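Local coordinates for protein PaxB (Photorhabdus luminescens, PDB 6EK4) that probably forms membrane pores together with a partner protein, as one component of a two-component alpha-helical pore-forming toxin related to YaxAB, at residues I40-I43 / Q44-L48; S51-S54 / R55-D58; L126-E129 / A130-A134; V288-I291 / D292-R295. All coordinates share one frame; numbering follows the deposited sequence.

Contact 1. Residues I40-I43 / Q44-L48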
# COMPACT_ATOMS: atom_id res chain seq x y z
N ILE A 40 9.58 -11.65 2.13
CA ILE A 40 10.62 -11.45 3.15
C ILE A 40 10.30 -12.27 4.41
O ILE A 40 11.22 -12.69 5.13
CB ILE A 40 10.80 -9.96 3.50
CG1 ILE A 40 11.12 -9.15 2.23
CG2 ILE A 40 11.91 -9.77 4.52
CD1 ILE A 40 10.93 -7.66 2.37
N GLU A 41 9.01 -12.49 4.67
CA GLU A 41 8.51 -13.41 5.71
C GLU A 41 8.42 -12.76 7.10
O GLU A 41 7.35 -12.76 7.71
CB GLU A 41 9.33 -14.71 5.78
CG GLU A 41 8.60 -15.88 6.42
CD GLU A 41 7.48 -16.44 5.55
OE1 GLU A 41 6.37 -15.86 5.55
OE2 GLU A 41 7.70 -17.47 4.88
N ILE A 42 9.53 -12.23 7.60
CA ILE A 42 9.51 -11.47 8.86
C ILE A 42 8.69 -10.19 8.69
O ILE A 42 7.98 -9.78 9.60
CB ILE A 42 10.94 -11.15 9.38
CG1 ILE A 42 10.88 -10.62 10.82
CG2 ILE A 42 11.65 -10.15 8.49
CD1 ILE A 42 10.31 -11.60 11.83
N ILE A 43 8.78 -9.59 7.50
CA ILE A 43 7.95 -8.44 7.15
C ILE A 43 6.48 -8.87 7.05
O ILE A 43 5.59 -8.16 7.50
CB ILE A 43 8.39 -7.79 5.82
CG1 ILE A 43 9.80 -7.19 5.94
CG2 ILE A 43 7.40 -6.73 5.36
CD1 ILE A 43 9.89 -5.94 6.80
N GLN A 44 6.26 -10.04 6.46
CA GLN A 44 4.92 -10.61 6.33
C GLN A 44 4.27 -10.83 7.70
O GLN A 44 3.08 -10.59 7.87
CB GLN A 44 4.96 -11.94 5.57
CG GLN A 44 3.66 -12.30 4.88
CD GLN A 44 3.78 -13.56 4.05
OE1 GLN A 44 3.78 -13.51 2.82
NE2 GLN A 44 3.90 -14.71 4.72
N GLU A 45 5.07 -11.27 8.67
CA GLU A 45 4.58 -11.48 10.04
C GLU A 45 4.36 -10.15 10.76
O GLU A 45 3.35 -9.97 11.43
CB GLU A 45 5.57 -12.33 10.83
CG GLU A 45 5.02 -12.82 12.16
CD GLU A 45 6.06 -13.52 13.02
OE1 GLU A 45 6.98 -14.16 12.46
OE2 GLU A 45 5.95 -13.43 14.26
N LYS A 46 5.30 -9.22 10.61
CA LYS A 46 5.20 -7.91 11.25
C LYS A 46 4.00 -7.11 10.74
O LYS A 46 3.35 -6.40 11.51
CB LYS A 46 6.48 -7.09 11.05
CG LYS A 46 7.64 -7.53 11.93
CD LYS A 46 8.77 -6.51 11.89
CE LYS A 46 10.05 -7.05 12.49
NZ LYS A 46 11.14 -6.03 12.49
N THR A 47 3.70 -7.22 9.45
CA THR A 47 2.54 -6.54 8.87
C THR A 47 1.23 -7.10 9.43
O THR A 47 0.26 -6.36 9.62
CB THR A 47 2.51 -6.64 7.33
OG1 THR A 47 2.74 -8.00 6.93
CG2 THR A 47 3.58 -5.75 6.72
N LEU A 48 1.21 -8.41 9.70
CA LEU A 48 0.05 -9.04 10.33
C LEU A 48 -0.11 -8.59 11.79
O LEU A 48 -1.23 -8.51 12.29
CB LEU A 48 0.15 -10.57 10.26
CG LEU A 48 0.02 -11.18 8.86
CD1 LEU A 48 0.40 -12.65 8.88
CD2 LEU A 48 -1.39 -11.00 8.30
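Ile42 lies against the aliphatic part of Lys46 one turn further along, its CG1 4.0 Å from Lys46 CE. The isoleucine directs CG1 away from its own backbone N (chi1 -168°), which carries this branch forward over the lysine, and the two chains cross obliquely. Lys46 suits the place because its stem is a row of methylenes that can lie beside a hydrocarbon, while its extended chain delivers the charged NZ to the carbonyl of Val144. The helix starts here: Glu41 holds the N-cap position, and its carbonyl O accepts from Glu45 N at 2.9 Å. The same spacing recurs in the next bond, from Lys46 N to Ile42 O. Glu41 also folds its side chain back, with a bend at chi2 of 71°, until OE1 is 2.8 Å from Gln44 NE2. The N-H is not well aimed at OE1, and the pair is close without being a hydrogen bond; the carboxylate and amide planes lie 69° apart. On another side of the turn, Thr47 brings OG1 within reach of two carbonyl oxygens, 2.9 Å from Ile43 O and 2.8 Å from Gln44 O; its one proton can serve either. A buried threonine can thus satisfy its hydroxyl within a helix while leaving its methyl for packing: CG2 stands 4.2 Å from Ile43 CG2. These two buried residues turn toward helix 247-321, Ile43 meeting Val288 and Thr47 meeting Ile291, while Thr47 also reaches Ser33, so one side of the first turns rests on helices 247-321 and 19-35, while Ile42 and Glu45 stay on the surface.

Contact 2. Residues S51-S54 / R55-D58. With NA (sodium ion), chain E.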
# COMPACT_ATOMS: atom_id res chain seq x y z
N SER A 51 -1.75 -5.05 11.50
CA SER A 51 -3.18 -5.15 11.18
C SER A 51 -4.00 -5.64 12.38
O SER A 51 -5.12 -5.18 12.60
CB SER A 51 -3.41 -6.07 9.98
OG SER A 51 -3.26 -7.43 10.34
N LEU A 52 -3.42 -6.56 13.15
CA LEU A 52 -4.10 -7.13 14.31
C LEU A 52 -4.26 -6.10 15.43
O LEU A 52 -5.34 -5.95 16.00
CB LEU A 52 -3.32 -8.35 14.83
CG LEU A 52 -4.12 -9.36 15.66
CD1 LEU A 52 -4.99 -10.23 14.75
CD2 LEU A 52 -3.19 -10.23 16.49
N TYR A 53 -3.17 -5.38 15.73
CA TYR A 53 -3.21 -4.30 16.71
C TYR A 53 -3.99 -3.08 16.20
O TYR A 53 -4.60 -2.36 17.00
CB TYR A 53 -1.79 -3.87 17.11
CG TYR A 53 -1.04 -4.86 17.98
CD1 TYR A 53 -1.62 -5.42 19.12
CD2 TYR A 53 0.28 -5.22 17.68
CE1 TYR A 53 -0.92 -6.31 19.92
CE2 TYR A 53 0.98 -6.11 18.48
CZ TYR A 53 0.38 -6.66 19.59
OH TYR A 53 1.07 -7.54 20.38
N SER A 54 -3.97 -2.85 14.89
CA SER A 54 -4.77 -1.78 14.28
C SER A 54 -6.26 -2.01 14.51
O SER A 54 -7.00 -1.07 14.82
CB SER A 54 -4.50 -1.67 12.78
OG SER A 54 -3.24 -1.09 12.52
N ARG A 55 -6.69 -3.25 14.35
CA ARG A 55 -8.08 -3.63 14.57
C ARG A 55 -8.45 -3.52 16.05
O ARG A 55 -9.57 -3.13 16.38
CB ARG A 55 -8.33 -5.05 14.06
CG ARG A 55 -9.80 -5.41 13.91
CD ARG A 55 -9.99 -6.61 13.01
NE ARG A 55 -9.29 -7.80 13.52
CZ ARG A 55 -9.26 -8.98 12.89
NH1 ARG A 55 -8.60 -9.99 13.44
NH2 ARG A 55 -9.88 -9.15 11.73
N ASP A 56 -7.51 -3.87 16.93
CA ASP A 56 -7.70 -3.70 18.38
C ASP A 56 -7.86 -2.23 18.76
O ASP A 56 -8.66 -1.89 19.63
CB ASP A 56 -6.53 -4.31 19.17
CG ASP A 56 -6.58 -5.83 19.23
OD1 ASP A 56 -7.68 -6.41 19.11
OD2 ASP A 56 -5.51 -6.44 19.41
N LEU A 57 -7.07 -1.36 18.12
CA LEU A 57 -7.16 0.08 18.34
C LEU A 57 -8.52 0.60 17.88
O LEU A 57 -9.15 1.41 18.57
CB LEU A 57 -6.03 0.81 17.61
CG LEU A 57 -5.84 2.30 17.92
CD1 LEU A 57 -4.38 2.69 17.75
CD2 LEU A 57 -6.72 3.19 17.06
N ASP A 58 -8.96 0.14 16.71
CA ASP A 58 -10.26 0.51 16.17
C ASP A 58 -11.40 0.07 17.09
O ASP A 58 -12.36 0.82 17.30
CB ASP A 58 -10.45 -0.12 14.78
CG ASP A 58 -11.63 0.47 14.03
OD1 ASP A 58 -11.74 1.71 13.95
OD2 ASP A 58 -12.45 -0.32 13.51
NA NA E . -9.32 -8.24 20.12
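Arg55, Ser54 and Leu52 carry most of this contact within helix 42-73, a long alpha-helix of the bundle of helices that makes up this all-helical protein. Leu52 and Arg55 are three residues apart on the surface. Arg55 extends its chain and then bends at chi3 (59°), which swings the guanidinium back along the helix until NH1 is 3.8 Å from Leu52 CD1. An arginine does this well, since its flat, weakly hydrated group can rest beside a methyl while the chain's methylenes follow the helix; the same side chain also touches Trp30 of helix 19-35. Ser54 is buried and small enough to sit where helices 19-35 and 247-321 come close, next to Ile29 and Leu298. Its OG lies beside its own backbone N (chi1 -74°), a position from which it hydrogen-bonds the carbonyl of Ile50 one turn back, so the hydroxyl needs no partner on the neighbouring helices. Ordinary helix bonds join the halves, among them Arg55 N to Ser51 O at 3.0 Å and Leu57 N to Tyr53 O at 2.9 Å. Asp58 is buried too, but its carboxylate is satisfied by Ser23 and by a salt bridge with Arg62. Asp56 differs, for it stays partly exposed. One oxygen, OD2, turns to the Tyr53 side and lies 4.0 Å from Tyr53 CD1, ring and carboxylate planes 58° apart. The other takes a metal, as suits a carboxylate left partly exposed: Asp56 OD1 coordinates a sodium ion at 2.7 Å.

Contact 3. Residues L126-E129 / A130-A134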
# COMPACT_ATOMS: atom_id res chain seq x y z
N LEU A 126 -12.48 8.59 31.98
CA LEU A 126 -11.81 9.27 30.86
C LEU A 126 -10.33 8.92 30.81
O LEU A 126 -9.77 8.69 29.73
CB LEU A 126 -11.99 10.79 30.96
CG LEU A 126 -13.39 11.32 30.62
CD1 LEU A 126 -13.61 12.70 31.21
CD2 LEU A 126 -13.61 11.34 29.11
N ARG A 127 -9.68 8.87 31.98
CA ARG A 127 -8.27 8.49 32.07
C ARG A 127 -8.06 7.03 31.67
O ARG A 127 -7.05 6.69 31.05
CB ARG A 127 -7.75 8.73 33.50
CG ARG A 127 -7.58 10.19 33.85
CD ARG A 127 -6.25 10.74 33.34
NE ARG A 127 -6.26 12.20 33.22
CZ ARG A 127 -6.17 13.06 34.24
NH1 ARG A 127 -6.07 12.62 35.49
NH2 ARG A 127 -6.18 14.36 34.00
N LYS A 128 -9.01 6.17 32.04
CA LYS A 128 -8.98 4.75 31.67
C LYS A 128 -9.01 4.56 30.15
O LYS A 128 -8.32 3.69 29.62
CB LYS A 128 -10.15 4.01 32.35
CG LYS A 128 -10.29 2.54 31.98
CD LYS A 128 -11.36 2.32 30.92
CE LYS A 128 -11.31 0.91 30.35
NZ LYS A 128 -11.54 -0.13 31.40
N GLU A 129 -9.80 5.38 29.46
CA GLU A 129 -9.89 5.33 28.00
C GLU A 129 -8.66 5.94 27.33
O GLU A 129 -8.24 5.50 26.27
CB GLU A 129 -11.15 6.05 27.51
CG GLU A 129 -12.45 5.38 27.92
CD GLU A 129 -12.61 3.97 27.37
OE1 GLU A 129 -12.21 3.73 26.21
OE2 GLU A 129 -13.14 3.11 28.10
N ALA A 130 -8.08 6.97 27.96
CA ALA A 130 -6.87 7.61 27.45
C ALA A 130 -5.68 6.66 27.55
O ALA A 130 -4.92 6.51 26.59
CB ALA A 130 -6.59 8.90 28.21
N ASN A 131 -5.52 6.03 28.71
CA ASN A 131 -4.44 5.06 28.93
C ASN A 131 -4.58 3.83 28.05
O ASN A 131 -3.58 3.26 27.61
CB ASN A 131 -4.39 4.64 30.41
CG ASN A 131 -4.01 5.78 31.33
OD1 ASN A 131 -3.86 6.92 30.91
ND2 ASN A 131 -3.87 5.47 32.62
N LEU A 132 -5.83 3.41 27.80
CA LEU A 132 -6.11 2.29 26.91
C LEU A 132 -5.73 2.63 25.47
O LEU A 132 -5.04 1.86 24.81
CB LEU A 132 -7.59 1.90 26.99
CG LEU A 132 -8.11 0.81 26.05
CD1 LEU A 132 -7.22 -0.43 26.09
CD2 LEU A 132 -9.54 0.45 26.40
N MET A 133 -6.19 3.78 24.99
CA MET A 133 -5.87 4.23 23.63
C MET A 133 -4.37 4.46 23.45
O MET A 133 -3.84 4.25 22.35
CB MET A 133 -6.65 5.51 23.29
CG MET A 133 -6.47 6.02 21.86
SD MET A 133 -6.85 4.80 20.57
CE MET A 133 -8.62 4.61 20.78
N ALA A 134 -3.70 4.88 24.51
CA ALA A 134 -2.24 5.06 24.50
C ALA A 134 -1.53 3.71 24.37
O ALA A 134 -0.51 3.62 23.68
CB ALA A 134 -1.78 5.78 25.75
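Leu126 opens a regular turn of alpha-helix, part of the long helix 101-141 of the helical bundle, by accepting from Ala130 N at 3.0 Å. Its side chain departs from this turn to pack on Leu68 of helix 42-73, as befits a buried leucine at a helix interface. Ala130, whose CB lies 3.5 Å from Leu126 O, has the small size that allows Asn310 of helix 247-321 to come close. Arg127 follows, its carbonyl O taking the N-H of Asn131 at 2.9 Å. Asn131 has CG beside its own backbone N (chi1 -65°), which brings CG 3.2 Å from the same Arg127 O; no side-chain hydrogen bond to that oxygen results. The side chain of Arg127 heads off instead to Asn310 and Ala313, its long stem bridging to the neighbouring helix. Lys128 is on the surface, where a charged end is at home, and its CE passes 4.4 Å from Leu132 CD2. Its carbonyl O accepts Leu132 N at 3.1 Å. Glu129 closes the segment. It is buried, touching Ser64 and Gln67 of helix 42-73, and Met133, to which its carbonyl is bonded, faces that helix as well. Bent at chi2 (-62°), the glutamate curls its carboxylate toward Leu132, with OE1 4.2 Å from CD2 of that leucine.

Contact 4. Residues V288-I291 / D292-R295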
# COMPACT_ATOMS: atom_id res chain seq x y z
N VAL A 288 3.93 -2.55 1.71
CA VAL A 288 4.48 -2.35 3.06
C VAL A 288 4.69 -0.85 3.32
O VAL A 288 4.41 -0.37 4.42
CB VAL A 288 5.80 -3.11 3.27
CG1 VAL A 288 6.42 -2.77 4.62
CG2 VAL A 288 5.58 -4.62 3.18
N HIS A 289 5.18 -0.13 2.32
CA HIS A 289 5.28 1.33 2.39
C HIS A 289 3.91 1.98 2.58
O HIS A 289 3.78 2.96 3.31
CB HIS A 289 5.94 1.90 1.12
CG HIS A 289 7.43 1.99 1.21
ND1 HIS A 289 8.08 3.17 1.50
CD2 HIS A 289 8.40 1.06 1.04
CE1 HIS A 289 9.39 2.96 1.50
NE2 HIS A 289 9.61 1.69 1.23
N GLN A 290 2.90 1.42 1.92
CA GLN A 290 1.52 1.89 2.05
C GLN A 290 0.97 1.59 3.45
O GLN A 290 0.24 2.41 4.01
CB GLN A 290 0.63 1.27 0.98
CG GLN A 290 -0.80 1.81 0.93
CD GLN A 290 -0.86 3.31 0.70
OE1 GLN A 290 -1.67 4.01 1.30
NE2 GLN A 290 0.00 3.81 -0.19
N ILE A 291 1.32 0.43 4.00
CA ILE A 291 0.90 0.06 5.36
C ILE A 291 1.43 1.06 6.39
O ILE A 291 0.72 1.39 7.35
CB ILE A 291 1.34 -1.39 5.71
CG1 ILE A 291 0.40 -2.39 5.03
CG2 ILE A 291 1.32 -1.62 7.22
CD1 ILE A 291 0.90 -3.82 5.05
N ASP A 292 2.65 1.54 6.20
CA ASP A 292 3.22 2.56 7.08
C ASP A 292 2.49 3.89 6.95
O ASP A 292 2.30 4.60 7.95
CB ASP A 292 4.71 2.76 6.80
CG ASP A 292 5.40 3.58 7.88
OD1 ASP A 292 5.52 3.09 9.02
OD2 ASP A 292 5.82 4.72 7.58
N LYS A 293 2.08 4.23 5.73
CA LYS A 293 1.35 5.48 5.48
C LYS A 293 -0.09 5.41 5.99
O LYS A 293 -0.64 6.41 6.45
CB LYS A 293 1.38 5.83 3.99
CG LYS A 293 2.75 6.26 3.50
CD LYS A 293 2.77 6.51 2.00
CE LYS A 293 4.17 6.84 1.51
NZ LYS A 293 4.24 6.98 0.03
N GLU A 294 -0.70 4.23 5.90
CA GLU A 294 -2.03 4.00 6.48
C GLU A 294 -1.96 4.00 8.01
O GLU A 294 -2.88 4.47 8.68
CB GLU A 294 -2.63 2.69 5.98
CG GLU A 294 -2.91 2.64 4.48
CD GLU A 294 -4.09 3.49 4.04
OE1 GLU A 294 -4.78 4.08 4.90
OE2 GLU A 294 -4.32 3.58 2.82
N ARG A 295 -0.87 3.46 8.56
CA ARG A 295 -0.65 3.46 10.00
C ARG A 295 -0.46 4.88 10.53
O ARG A 295 -0.96 5.21 11.61
CB ARG A 295 0.56 2.60 10.38
CG ARG A 295 0.87 2.61 11.86
CD ARG A 295 1.92 1.59 12.24
NE ARG A 295 3.22 1.87 11.64
CZ ARG A 295 4.35 1.24 11.94
NH1 ARG A 295 4.36 0.27 12.86
NH2 ARG A 295 5.49 1.58 11.34
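This is a local, intrahelical contact in the middle of helix 247-321, where Gln290 meets Glu294 and the two segments are joined by four backbone hydrogen bonds near the centre of the chain. Glu294 N to Gln290 O is the shortest of the four at 2.8 Å. The side chains of these two residues come together on one side of the helix, facing helix 19-35: Gln290 touches Leu32, and Glu294 lies against Ala25 and Ile29, with a weak hydrogen bond from Asn28. Glu294 bends at chi2 (-72°), and its CG passes 3.2 Å from Gln290 O before the carboxylate reaches toward helix 19-35. Lys293 behaves differently. It is exposed and runs out straight, its CG 3.5 Å from His289 O, so the methylenes lie over the preceding turn and the amine is left at the surface. Val288 and Ile291 are buried and apolar, as an interior position needs: Val288 packs on Leu149 of helix 149-193 and Ile291 on Leu32 of helix 19-35. Arg295 is the buried exception. Its chain, anti at chi1 and chi2 and then bent at chi3 (65°), reaches back so that NH2 bonds Asp292 OD1 at 2.8 Å, the oxygen lying in the guanidinium plane at its edge. The bond forms a salt bridge between residues three apart, and NH1 adds hydrogen bonds to the carbonyls of Val140 and Val143. Charge, hydrogen bonds and a flat group held in one plane thus combine: the buried guanidinium is probably neutralised by Asp292 while it ties helix 247-321 to the chain at the end of helix 101-141.

In the fold
Contacts 1 to 4 follow one another along the chain, each a local contact within one helix, contact 1 at the start of its helix. Contacts 1 and 2 share helix 42-73, their centres about 16 Å apart; contact 3 lies on helix 101-141 and contact 4 on helix 247-321. Contacts 1 and 4 touch side by side, Ile43 CG2 lying 3.5 Å from Val288 CG2, although some 240 residues separate them. Contact 2 meets contact 3 through Leu57 CG and Met133 SD, 3.8 Å apart, whereas contacts 1 and 3 are about 29 Å apart between centres. So helix 42-73 lies against helix 247-321 near its start and against helix 101-141 further along.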